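Local coordinates for indole-3-pyruvate decarboxylase (Azospirillum brasilense, PDB 2NXW), which catalyses the thiamine diphosphate- and magnesium-dependent decarboxylation of indole-3-pyruvate to indole-3-acetaldehyde, a step of auxin biosynthesis, at residues Phe51-Ala54 / Glu55-Ile59; Glu288-Asp291 / Gly292-Leu295; Asn384-Arg388 / Ala389-Pro393; Gly456-Leu459 / Gly460-Arg463; Thr484-Pro487 / Glu488-Phe491. All coordinates share one frame; numbering follows the deposited sequence.

Interaction 1: Phe51-Ala54 / Glu55-Ile59; sequences FKVA and EETQI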
loop_
_atom_site.group_PDB
_atom_site.type_symbol
_atom_site.label_atom_id
_atom_site.label_comp_id
_atom_site.label_asym_id
_atom_site.label_seq_id
_atom_site.Cartn_x
_atom_site.Cartn_y
_atom_site.Cartn_z
ATOM N N PHE A 51 16.455 26.603 -20.135
ATOM C CA PHE A 51 17.892 26.809 -20.027
ATOM C C PHE A 51 18.324 28.052 -20.802
ATOM O O PHE A 51 19.288 28.709 -20.417
ATOM C CB PHE A 51 18.659 25.571 -20.512
ATOM C CG PHE A 51 18.842 24.509 -19.455
ATOM C CD1 PHE A 51 17.742 23.836 -18.927
ATOM C CD2 PHE A 51 20.119 24.178 -19.004
ATOM C CE1 PHE A 51 17.910 22.841 -17.964
ATOM C CE2 PHE A 51 20.300 23.183 -18.035
ATOM C CZ PHE A 51 19.193 22.517 -17.520
ATOM N N LYS A 52 17.597 28.375 -21.873
ATOM C CA LYS A 52 17.896 29.556 -22.685
ATOM C C LYS A 52 17.692 30.798 -21.831
ATOM O O LYS A 52 18.527 31.700 -21.835
ATOM C CB LYS A 52 16.983 29.616 -23.911
ATOM C CG LYS A 52 17.155 30.887 -24.752
ATOM C CD LYS A 52 16.302 30.824 -26.009
ATOM C CE LYS A 52 16.398 32.127 -26.805
ATOM N NZ LYS A 52 15.642 32.045 -28.082
ATOM N N VAL A 53 16.586 30.848 -21.094
ATOM C CA VAL A 53 16.333 31.994 -20.231
ATOM C C VAL A 53 17.414 32.079 -19.158
ATOM O O VAL A 53 17.948 33.147 -18.876
ATOM C CB VAL A 53 14.946 31.904 -19.554
ATOM C CG1 VAL A 53 14.779 33.031 -18.533
ATOM C CG2 VAL A 53 13.847 31.987 -20.614
ATOM N N ALA A 54 17.756 30.941 -18.561
ATOM C CA ALA A 54 18.778 30.949 -17.525
ATOM C C ALA A 54 20.117 31.464 -18.047
ATOM O O ALA A 54 20.765 32.284 -17.396
ATOM C CB ALA A 54 18.944 29.540 -16.947
ATOM N N GLU A 55 20.523 30.994 -19.221
ATOM C CA GLU A 55 21.796 31.407 -19.789
ATOM C C GLU A 55 21.814 32.858 -20.234
ATOM O O GLU A 55 22.794 33.580 -20.015
ATOM C CB GLU A 55 22.151 30.533 -20.984
ATOM C CG GLU A 55 23.491 30.871 -21.595
ATOM C CD GLU A 55 23.822 29.990 -22.772
ATOM O OE1 GLU A 55 23.390 30.302 -23.899
ATOM O OE2 GLU A 55 24.511 28.971 -22.567
ATOM N N GLU A 56 20.733 33.287 -20.867
ATOM C CA GLU A 56 20.673 34.652 -21.360
ATOM C C GLU A 56 20.514 35.706 -20.270
ATOM O O GLU A 56 21.128 36.777 -20.343
ATOM C CB GLU A 56 19.564 34.766 -22.403
ATOM C CG GLU A 56 19.994 34.214 -23.755
ATOM C CD GLU A 56 18.863 34.139 -24.756
ATOM O OE1 GLU A 56 17.882 34.897 -24.612
ATOM O OE2 GLU A 56 18.970 33.323 -25.693
ATOM N N THR A 57 19.720 35.405 -19.248
ATOM C CA THR A 57 19.500 36.362 -18.165
ATOM C C THR A 57 20.581 36.337 -17.092
ATOM O O THR A 57 20.822 37.342 -16.426
ATOM C CB THR A 57 18.155 36.125 -17.461
ATOM O OG1 THR A 57 18.189 34.855 -16.788
ATOM C CG2 THR A 57 17.005 36.152 -18.471
ATOM N N GLN A 58 21.222 35.186 -16.917
ATOM C CA GLN A 58 22.262 35.035 -15.904
ATOM C C GLN A 58 21.788 35.469 -14.511
ATOM O O GLN A 58 22.568 36.001 -13.721
ATOM C CB GLN A 58 23.509 35.832 -16.301
ATOM C CG GLN A 58 24.280 35.262 -17.488
ATOM C CD GLN A 58 24.928 33.923 -17.176
ATOM O OE1 GLN A 58 25.603 33.773 -16.159
ATOM N NE2 GLN A 58 24.737 32.945 -18.059
ATOM N N ILE A 59 20.513 35.251 -14.203
ATOM C CA ILE A 59 19.994 35.618 -12.885
ATOM C C ILE A 59 20.730 34.778 -11.834
ATOM O O ILE A 59 21.064 35.261 -10.746
ATOM C CB ILE A 59 18.468 35.384 -12.797
ATOM C CG1 ILE A 59 17.748 36.383 -13.715
ATOM C CG2 ILE A 59 17.993 35.553 -11.360
ATOM C CD1 ILE A 59 16.261 36.141 -13.848
#
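Glu55 N, Glu56 N and Thr57 N each bond back four residues, to Phe51 O, Lys52 O and Val53 O, and Gln58 N follows to Ala54 O at 3.0 Å as Gln58 leaves the helix with positive phi. This is the last turn of helix 48-57, the crossover helix of the beta-alpha-beta unit between parallel strands 39-41 and 62-64 in the N-terminal thiamine-diphosphate-binding domain. Thr57 turns its hydroxyl between its own N and C (chi1 66°), where OG1 lies 2.7 Å from Val53 O. It donates from above the carbonyl plane, on the face away from Thr57 N, and two donors grip one oxygen. Thr57 CG2 meets Val53 CG1 at 3.8 Å. A valine in place of Thr57 would probably leave Val53 O with the backbone N-H alone and the helix end less firmly tied. Lys52 and Glu56 slant across each other, Glu56 OE2 lying 3.0 Å from Lys52 CE but 4.3 Å from Lys52 NZ; the ammonium makes its salt bridge instead with Glu488 of the second subunit. Glu55 likewise reaches Ala490 N of that subunit. The closing bond runs nearly in the Gln58 amide plane, Gln58 NE2 to Glu55 O at 2.8 Å.

Interaction 2: Glu288-Asp291 / Gly292-Leu295; sequences EESD and GLFL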
loop_
_atom_site.group_PDB
_atom_site.type_symbol
_atom_site.label_atom_id
_atom_site.label_comp_id
_atom_site.label_asym_id
_atom_site.label_seq_id
_atom_site.Cartn_x
_atom_site.Cartn_y
_atom_site.Cartn_z
ATOM N N GLU A 288 23.165 7.617 25.330
ATOM C CA GLU A 288 22.278 6.477 25.468
ATOM C C GLU A 288 21.756 6.210 26.875
ATOM O O GLU A 288 20.728 5.546 27.031
ATOM C CB GLU A 288 22.965 5.242 24.880
ATOM C CG GLU A 288 23.300 5.460 23.408
ATOM C CD GLU A 288 23.983 4.276 22.759
ATOM O OE1 GLU A 288 24.254 3.282 23.466
ATOM O OE2 GLU A 288 24.247 4.344 21.538
ATOM N N GLU A 289 22.426 6.743 27.893
ATOM C CA GLU A 289 21.967 6.548 29.267
ATOM C C GLU A 289 21.222 7.770 29.801
ATOM O O GLU A 289 20.759 7.775 30.944
ATOM C CB GLU A 289 23.145 6.240 30.191
ATOM C CG GLU A 289 23.949 5.023 29.778
ATOM C CD GLU A 289 24.914 4.578 30.856
ATOM O OE1 GLU A 289 25.481 5.451 31.549
ATOM O OE2 GLU A 289 25.112 3.351 31.002
ATOM N N SER A 290 21.095 8.804 28.978
ATOM C CA SER A 290 20.409 10.019 29.416
ATOM C C SER A 290 18.925 9.811 29.722
ATOM O O SER A 290 18.217 9.131 28.979
ATOM C CB SER A 290 20.551 11.116 28.360
ATOM O OG SER A 290 19.839 12.279 28.755
ATOM N N ASP A 291 18.462 10.406 30.822
ATOM C CA ASP A 291 17.059 10.313 31.209
ATOM C C ASP A 291 16.350 11.644 30.926
ATOM O O ASP A 291 15.272 11.926 31.451
ATOM C CB ASP A 291 16.940 9.919 32.692
ATOM C CG ASP A 291 17.560 10.940 33.634
ATOM O OD1 ASP A 291 18.500 11.656 33.228
ATOM O OD2 ASP A 291 17.111 11.010 34.801
ATOM N N GLY A 292 16.983 12.452 30.076
ATOM C CA GLY A 292 16.451 13.747 29.680
ATOM C C GLY A 292 17.239 14.177 28.456
ATOM O O GLY A 292 18.040 15.116 28.507
ATOM N N LEU A 293 17.019 13.462 27.355
ATOM C CA LEU A 293 17.722 13.714 26.095
ATOM C C LEU A 293 16.954 14.685 25.202
ATOM O O LEU A 293 15.937 14.338 24.609
ATOM C CB LEU A 293 17.933 12.389 25.362
ATOM C CG LEU A 293 18.781 12.397 24.087
ATOM C CD1 LEU A 293 20.212 12.845 24.385
ATOM C CD2 LEU A 293 18.771 10.995 23.492
ATOM N N PHE A 294 17.452 15.910 25.105
ATOM C CA PHE A 294 16.803 16.939 24.300
ATOM C C PHE A 294 17.424 16.958 22.901
ATOM O O PHE A 294 18.523 17.485 22.717
ATOM C CB PHE A 294 16.989 18.290 25.005
ATOM C CG PHE A 294 16.189 19.429 24.425
ATOM C CD1 PHE A 294 15.312 19.247 23.355
ATOM C CD2 PHE A 294 16.310 20.703 24.978
ATOM C CE1 PHE A 294 14.570 20.324 22.847
ATOM C CE2 PHE A 294 15.576 21.780 24.479
ATOM C CZ PHE A 294 14.706 21.591 23.415
ATOM N N LEU A 295 16.719 16.371 21.936
ATOM C CA LEU A 295 17.189 16.320 20.551
ATOM C C LEU A 295 16.683 17.573 19.856
ATOM O O LEU A 295 15.538 17.626 19.382
ATOM C CB LEU A 295 16.645 15.077 19.844
ATOM C CG LEU A 295 17.008 13.729 20.460
ATOM C CD1 LEU A 295 16.331 12.611 19.680
ATOM C CD2 LEU A 295 18.522 13.554 20.455
#
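Ser290 OG takes the N-H of Gly292 two residues on, an ST turn that leads the chain from helix 281-288 into strand 292-296, which is flanked by strands 225-229 and 317-321 in the mixed sheet of the central domain. At Gly292 the bond is long but fairly straight, 3.2 Å from Gly292 N to Ser290 OG with an angle of 159° at the hydrogen. The serine can reach forward because its OG stands opposite its own N and beside its carbonyl carbon (chi1 178°), on the side where the chain turns into the strand. Asp291, between the two, sends its carboxylate elsewhere: OD1 and OD2 receive the backbone N-H groups of Ser224 and Thr223, just ahead of strand 225-229. Leu293 comes next and lays its CB against the same hydroxyl, 3.9 Å from Ser290 OG and 4.2 Å from Ser290 CB, so the buried oxygen has an apolar neighbour as well as a polar one. Leu293 N also comes to 3.4 Å from Ser290 OG, but at too poor an angle to bond. Beyond it, Phe294 and Leu295 carry the strand on into the sheet, Phe294 pairing its backbone with Val226 and Met228. The turn is tied off at the serine oxygen, which accepts from Gly292 N while its own hydrogen goes to the carbonyl oxygen of Ser224.

Interaction 3: Asn384-Arg388 / Ala389-Pro393; sequences NDRVR and AGQEP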
loop_
_atom_site.group_PDB
_atom_site.type_symbol
_atom_site.label_atom_id
_atom_site.label_comp_id
_atom_site.label_asym_id
_atom_site.label_seq_id
_atom_site.Cartn_x
_atom_site.Cartn_y
_atom_site.Cartn_z
ATOM N N ASN A 384 46.084 16.365 8.690
ATOM C CA ASN A 384 46.166 17.070 9.964
ATOM C C ASN A 384 47.516 17.729 10.197
ATOM O O ASN A 384 47.570 18.814 10.770
ATOM C CB ASN A 384 45.821 16.127 11.121
ATOM C CG ASN A 384 44.378 15.650 11.069
ATOM O OD1 ASN A 384 43.534 16.254 10.406
ATOM N ND2 ASN A 384 44.082 14.563 11.788
ATOM N N ASP A 385 48.599 17.080 9.774
ATOM C CA ASP A 385 49.924 17.668 9.953
ATOM C C ASP A 385 50.007 18.989 9.191
ATOM O O ASP A 385 50.586 19.964 9.684
ATOM C CB ASP A 385 51.034 16.726 9.463
ATOM C CG ASP A 385 51.323 15.592 10.434
ATOM O OD1 ASP A 385 50.893 15.678 11.605
ATOM O OD2 ASP A 385 51.995 14.623 10.010
ATOM N N ARG A 386 49.430 19.041 7.993
ATOM C CA ARG A 386 49.487 20.288 7.236
ATOM C C ARG A 386 48.767 21.398 7.979
ATOM O O ARG A 386 49.253 22.529 8.046
ATOM C CB ARG A 386 48.865 20.114 5.849
ATOM C CG ARG A 386 49.810 19.531 4.819
ATOM C CD ARG A 386 49.254 19.722 3.404
ATOM N NE ARG A 386 48.992 21.134 3.106
ATOM C CZ ARG A 386 49.888 21.982 2.603
ATOM N NH1 ARG A 386 51.117 21.575 2.327
ATOM N NH2 ARG A 386 49.549 23.250 2.382
ATOM N N VAL A 387 47.609 21.078 8.540
ATOM C CA VAL A 387 46.837 22.057 9.284
ATOM C C VAL A 387 47.610 22.533 10.511
ATOM O O VAL A 387 47.684 23.735 10.774
ATOM C CB VAL A 387 45.474 21.479 9.716
ATOM C CG1 VAL A 387 44.766 22.445 10.655
ATOM C CG2 VAL A 387 44.615 21.249 8.474
ATOM N N ARG A 388 48.202 21.598 11.248
ATOM C CA ARG A 388 48.967 21.954 12.443
ATOM C C ARG A 388 50.188 22.802 12.110
ATOM O O ARG A 388 50.674 23.559 12.959
ATOM C CB ARG A 388 49.389 20.689 13.205
ATOM C CG ARG A 388 48.240 19.998 13.932
ATOM C CD ARG A 388 47.606 20.942 14.944
ATOM N NE ARG A 388 46.367 20.424 15.519
ATOM C CZ ARG A 388 46.300 19.385 16.343
ATOM N NH1 ARG A 388 47.407 18.743 16.696
ATOM N NH2 ARG A 388 45.126 18.990 16.817
ATOM N N ALA A 389 50.686 22.667 10.884
ATOM C CA ALA A 389 51.844 23.426 10.431
ATOM C C ALA A 389 51.446 24.816 9.932
ATOM O O ALA A 389 52.305 25.597 9.528
ATOM C CB ALA A 389 52.581 22.661 9.330
ATOM N N GLY A 390 50.149 25.122 9.939
ATOM C CA GLY A 390 49.727 26.445 9.511
ATOM C C GLY A 390 48.701 26.574 8.400
ATOM O O GLY A 390 48.227 27.679 8.127
ATOM N N GLN A 391 48.351 25.470 7.748
ATOM C CA GLN A 391 47.367 25.542 6.675
ATOM C C GLN A 391 45.962 25.723 7.229
ATOM O O GLN A 391 45.542 24.994 8.124
ATOM C CB GLN A 391 47.396 24.261 5.829
ATOM C CG GLN A 391 46.360 24.264 4.716
ATOM C CD GLN A 391 45.698 22.913 4.531
ATOM O OE1 GLN A 391 44.463 22.797 4.605
ATOM N NE2 GLN A 391 46.501 21.890 4.291
ATOM N N GLU A 392 45.233 26.706 6.711
ATOM C CA GLU A 392 43.859 26.905 7.149
ATOM C C GLU A 392 43.108 25.672 6.637
ATOM O O GLU A 392 43.217 25.320 5.465
ATOM C CB GLU A 392 43.275 28.166 6.516
ATOM C CG GLU A 392 41.847 28.438 6.926
ATOM N N PRO A 393 42.348 24.999 7.512
ATOM C CA PRO A 393 41.607 23.804 7.089
ATOM C C PRO A 393 40.615 24.047 5.957
ATOM O O PRO A 393 40.042 25.132 5.834
ATOM C CB PRO A 393 40.887 23.363 8.364
ATOM C CG PRO A 393 41.739 23.919 9.472
ATOM C CD PRO A 393 42.111 25.284 8.937
#
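Val387 O and Arg386 O receive the two bonds that end the helix, from Gly390 N at 2.9 Å and from Gln391 N at 3.1 Å; with Gly390 at positive phi (125°) they make a Schellman motif. At these backbone angles a CB would crowd the preceding carbonyl oxygen, consistent with glycine. One residue earlier, Ala389 N still makes a helical bond to Asp385 O. A softer polar contact follows: Val387 CA turns its hydrogen toward Gln391 O, 3.4 Å away, where the departing chain passes the helix flank. Apolar packing continues on that side, where the valine and proline side chains cross at about a right angle and Val387 CG1 meets Pro393 CG at 3.6 Å, with Val387 CG2 at 4.0 Å from the same carbon. Gln391 CB rests 3.4 Å from the backbone Arg386 O, and its side chain slants across that of Arg386, the amide and guanidinium planes 27° apart. A bend at the third torsion of Arg386 (57°) carries its guanidinium toward helix 516-528, where NH1 makes a salt bridge with Asp524. This surface turn links helix 376-388 to strand 395-398 of the C-terminal parallel sheet; helix 516-528 lies alongside, offering Phe527 to both Arg386 and Gln391, while Asp385 on the helix holds the backbone N-H groups of Gly366 and Leu367.

Interaction 4: Gly456-Leu459 / Gly460-Arg463; sequences GWEL and GNCR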
loop_
_atom_site.group_PDB
_atom_site.type_symbol
_atom_site.label_atom_id
_atom_site.label_comp_id
_atom_site.label_asym_id
_atom_site.label_seq_id
_atom_site.Cartn_x
_atom_site.Cartn_y
_atom_site.Cartn_z
ATOM N N GLY A 456 33.157 9.961 -9.989
ATOM C CA GLY A 456 34.391 10.736 -9.931
ATOM C C GLY A 456 34.714 11.443 -11.242
ATOM O O GLY A 456 35.412 12.466 -11.258
ATOM N N TRP A 457 34.194 10.899 -12.338
ATOM C CA TRP A 457 34.411 11.424 -13.685
ATOM C C TRP A 457 33.897 12.849 -13.859
ATOM O O TRP A 457 34.267 13.541 -14.821
ATOM C CB TRP A 457 33.730 10.484 -14.694
ATOM C CG TRP A 457 33.968 9.042 -14.334
ATOM C CD1 TRP A 457 33.049 8.155 -13.844
ATOM C CD2 TRP A 457 35.228 8.357 -14.333
ATOM N NE1 TRP A 457 33.660 6.964 -13.537
ATOM C CE2 TRP A 457 34.996 7.061 -13.826
ATOM C CE3 TRP A 457 36.532 8.722 -14.701
ATOM C CZ2 TRP A 457 36.022 6.116 -13.677
ATOM C CZ3 TRP A 457 37.554 7.791 -14.549
ATOM C CH2 TRP A 457 37.291 6.498 -14.040
ATOM N N GLU A 458 33.044 13.285 -12.943
ATOM C CA GLU A 458 32.520 14.639 -13.026
ATOM C C GLU A 458 33.638 15.676 -12.920
ATOM O O GLU A 458 33.448 16.834 -13.286
ATOM C CB GLU A 458 31.464 14.862 -11.950
ATOM C CG GLU A 458 30.202 14.034 -12.151
ATOM C CD GLU A 458 29.366 14.471 -13.345
ATOM O OE1 GLU A 458 29.543 15.606 -13.838
ATOM O OE2 GLU A 458 28.506 13.674 -13.777
ATOM N N LEU A 459 34.814 15.250 -12.462
ATOM C CA LEU A 459 35.950 16.159 -12.353
ATOM C C LEU A 459 36.331 16.723 -13.723
ATOM O O LEU A 459 37.002 17.756 -13.801
ATOM C CB LEU A 459 37.146 15.440 -11.723
ATOM C CG LEU A 459 37.042 15.175 -10.218
ATOM C CD1 LEU A 459 38.176 14.230 -9.821
ATOM C CD2 LEU A 459 37.139 16.492 -9.425
ATOM N N GLY A 460 35.917 16.053 -14.797
ATOM C CA GLY A 460 36.216 16.557 -16.132
ATOM C C GLY A 460 35.562 17.906 -16.412
ATOM O O GLY A 460 35.876 18.565 -17.418
ATOM N N ASN A 461 34.650 18.325 -15.542
ATOM C CA ASN A 461 33.963 19.608 -15.695
ATOM C C ASN A 461 34.606 20.744 -14.923
ATOM O O ASN A 461 34.172 21.890 -15.046
ATOM C CB ASN A 461 32.506 19.474 -15.244
ATOM C CG ASN A 461 31.728 18.521 -16.116
ATOM O OD1 ASN A 461 31.518 18.781 -17.301
ATOM N ND2 ASN A 461 31.302 17.393 -15.537
ATOM N N CYS A 462 35.636 20.450 -14.141
ATOM C CA CYS A 462 36.272 21.485 -13.332
ATOM C C CYS A 462 36.788 22.695 -14.097
ATOM O O CYS A 462 36.563 23.832 -13.665
ATOM C CB CYS A 462 37.415 20.898 -12.506
ATOM S SG CYS A 462 36.862 19.840 -11.150
ATOM N N ARG A 463 37.457 22.471 -15.222
ATOM C CA ARG A 463 37.996 23.609 -15.971
ATOM C C ARG A 463 36.898 24.571 -16.390
ATOM O O ARG A 463 37.010 25.784 -16.173
ATOM C CB ARG A 463 38.751 23.159 -17.221
ATOM C CG ARG A 463 39.470 24.339 -17.910
ATOM C CD ARG A 463 39.459 24.236 -19.436
ATOM N NE ARG A 463 38.115 24.329 -20.014
ATOM C CZ ARG A 463 37.405 25.450 -20.134
ATOM N NH1 ARG A 463 37.893 26.617 -19.721
ATOM N NH2 ARG A 463 36.191 25.404 -20.669
HETATM O O HOH W 1 38.580 19.756 -15.604
#
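Glu458 O is gripped twice by Asn461: the backbone N donates at 3.0 Å and the side-chain ND2 at 3.2 Å, both from the same face of the carbonyl plane, the second bond well bent. The two side chains lie side by side and point the same way. Glu458 folds at chi2 (-70°), which sets its OE1 3.0 Å from Asn461 ND2, at an angle too poor for a hydrogen bond. A turn of 3-10 helix carries all this: Gly460 N bonds to Trp457 O, and Cys462 N to Leu459 O at 3.0 Å. Leu459 CD2 packs on Cys462 SG at 3.8 Å, and a water takes the Arg463 N-H and donates to Leu459 O.

The buried polar ends find mates in the next shell. Glu458 OE1 receives Ser66 N, Asn461 ND2 also bonds Ser66 OG, and Asn461 OD1 accepts a hydrogen bond from Arg464 NH2; the Glu458 side chain lies about 8 Å from that of Glu68, which lines a thiamine diphosphate pocket. The 3-10 turn leads from helix 449-455 into helix 462-465 in the C-terminal cofactor-binding domain, with helix 427-437 packed on Glu458 and Leu459 and Trp457 stacked on Trp457 of the second subunit.

Interaction 5: Thr484-Pro487 / Glu488-Phe491; sequences TFQP and ESAF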
loop_
_atom_site.group_PDB
_atom_site.type_symbol
_atom_site.label_atom_id
_atom_site.label_comp_id
_atom_site.label_asym_id
_atom_site.label_seq_id
_atom_site.Cartn_x
_atom_site.Cartn_y
_atom_site.Cartn_z
ATOM N N THR A 484 34.054 -5.903 5.122
ATOM C CA THR A 484 34.066 -5.988 6.581
ATOM C C THR A 484 32.821 -6.674 7.117
ATOM O O THR A 484 32.862 -7.308 8.171
ATOM C CB THR A 484 34.196 -4.599 7.257
ATOM O OG1 THR A 484 32.954 -3.888 7.161
ATOM C CG2 THR A 484 35.321 -3.793 6.605
ATOM N N PHE A 485 31.721 -6.563 6.381
ATOM C CA PHE A 485 30.454 -7.170 6.790
ATOM C C PHE A 485 30.316 -8.625 6.352
ATOM O O PHE A 485 29.660 -9.422 7.037
ATOM C CB PHE A 485 29.278 -6.393 6.197
ATOM C CG PHE A 485 29.221 -4.947 6.610
ATOM C CD1 PHE A 485 28.544 -4.020 5.825
ATOM C CD2 PHE A 485 29.840 -4.511 7.782
ATOM C CE1 PHE A 485 28.483 -2.678 6.197
ATOM C CE2 PHE A 485 29.786 -3.172 8.165
ATOM C CZ PHE A 485 29.104 -2.255 7.368
ATOM N N GLN A 486 30.926 -8.975 5.221
ATOM C CA GLN A 486 30.814 -10.333 4.681
ATOM C C GLN A 486 32.110 -10.642 3.938
ATOM O O GLN A 486 32.150 -10.720 2.713
ATOM C CB GLN A 486 29.602 -10.383 3.747
ATOM C CG GLN A 486 29.158 -11.769 3.318
ATOM C CD GLN A 486 27.813 -11.701 2.623
ATOM O OE1 GLN A 486 26.773 -11.637 3.278
ATOM N NE2 GLN A 486 27.829 -11.675 1.301
ATOM N N PRO A 487 33.190 -10.860 4.697
ATOM C CA PRO A 487 34.505 -11.143 4.117
ATOM C C PRO A 487 34.654 -12.379 3.257
ATOM O O PRO A 487 35.573 -12.456 2.447
ATOM C CB PRO A 487 35.426 -11.157 5.337
ATOM C CG PRO A 487 34.514 -11.640 6.440
ATOM C CD PRO A 487 33.224 -10.912 6.170
ATOM N N GLU A 488 33.753 -13.342 3.402
ATOM C CA GLU A 488 33.859 -14.544 2.597
ATOM C C GLU A 488 33.551 -14.329 1.116
ATOM O O GLU A 488 33.950 -15.133 0.288
ATOM C CB GLU A 488 32.922 -15.632 3.139
ATOM C CG GLU A 488 31.438 -15.263 3.098
ATOM C CD GLU A 488 30.929 -14.686 4.406
ATOM O OE1 GLU A 488 31.647 -13.889 5.047
ATOM O OE2 GLU A 488 29.782 -15.023 4.788
ATOM N N SER A 489 32.864 -13.239 0.777
ATOM C CA SER A 489 32.464 -13.017 -0.612
ATOM C C SER A 489 33.545 -12.523 -1.556
ATOM O O SER A 489 34.290 -11.594 -1.236
ATOM C CB SER A 489 31.270 -12.059 -0.677
ATOM O OG SER A 489 30.164 -12.610 0.031
ATOM N N ALA A 490 33.599 -13.130 -2.733
ATOM C CA ALA A 490 34.595 -12.758 -3.724
ATOM C C ALA A 490 34.232 -11.507 -4.508
ATOM O O ALA A 490 35.126 -10.802 -4.994
ATOM C CB ALA A 490 34.822 -13.919 -4.693
ATOM N N PHE A 491 32.936 -11.212 -4.617
ATOM C CA PHE A 491 32.499 -10.071 -5.421
ATOM C C PHE A 491 32.912 -8.683 -4.928
ATOM O O PHE A 491 32.788 -7.704 -5.674
ATOM C CB PHE A 491 30.973 -10.141 -5.668
ATOM C CG PHE A 491 30.142 -10.185 -4.415
ATOM C CD1 PHE A 491 30.027 -9.062 -3.585
ATOM C CD2 PHE A 491 29.469 -11.353 -4.054
ATOM C CE1 PHE A 491 29.260 -9.108 -2.425
ATOM C CE2 PHE A 491 28.705 -11.400 -2.898
ATOM C CZ PHE A 491 28.592 -10.287 -2.080
HETATM O O HOH W 2 34.020 -9.810 0.854
#
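Gln486 stretches its side chain with CG opposite the backbone N (chi1 -168°) and extended beyond, so that it runs across the turn and brings its amide to Ser489. Glu488 does the reverse: with CG between its own N and C (chi1 62°) and a bend after it, its carboxylate folds back over the preceding residues. The product of the first is a firm bond, Gln486 NE2 to Ser489 OG at 2.8 Å, the hydroxyl oxygen lying a little off the amide plane. The same NE2 also donates to Leu48 O of the second subunit and stands 3.7 Å from Phe491 CZ, amide and ring steeply inclined at 75°. Beneath the ring, Ser489 CB sits 3.4 Å from its plane, toward the rim. A leucine in place of Gln486 would probably leave Ser489 OG and Leu48 O of the other subunit without their common donor. The fold of Glu488 puts its CD 3.6 Å from Gln486 CG, and Glu488 OE1 3.6 Å from Pro487 CD; its OE2 forms a salt bridge with Lys52 of the second subunit. The backbone closes with Ser489 N to Gln486 O at 3.3 Å, and a water lies 2.8 Å from Gln486 O and equally near Ser489 O. This is a type I beta turn with proline at its second position, following helix 480-485. It lies at the subunit interface, where Phe491 packs on Pro43 of the other subunit, consistent with the shared active sites of thiamine diphosphate decarboxylases, whose cofactor is held between domains of two chains.

Overall arrangement
Interactions 2 and 4 are buried, interaction 3 lies on the surface, and interactions 1 and 5 mix buried and exposed residues at a subunit boundary; interaction 4, though buried, also meets the second subunit. Interactions 1 and 3 are both C-terminal helix ends leading toward a parallel strand, but the first closes with a threonine hydroxyl and the other with glycine. Interaction 2 starts a strand and interaction 4 joins two helices; their buried polar atoms are met by backbone groups in interaction 2, by backbone and side-chain groups together in interaction 4. Within one chain the centres of 51-59 and 484-491 are 50 Å apart, yet each meets its counterpart on the second subunit through charged and amide groups.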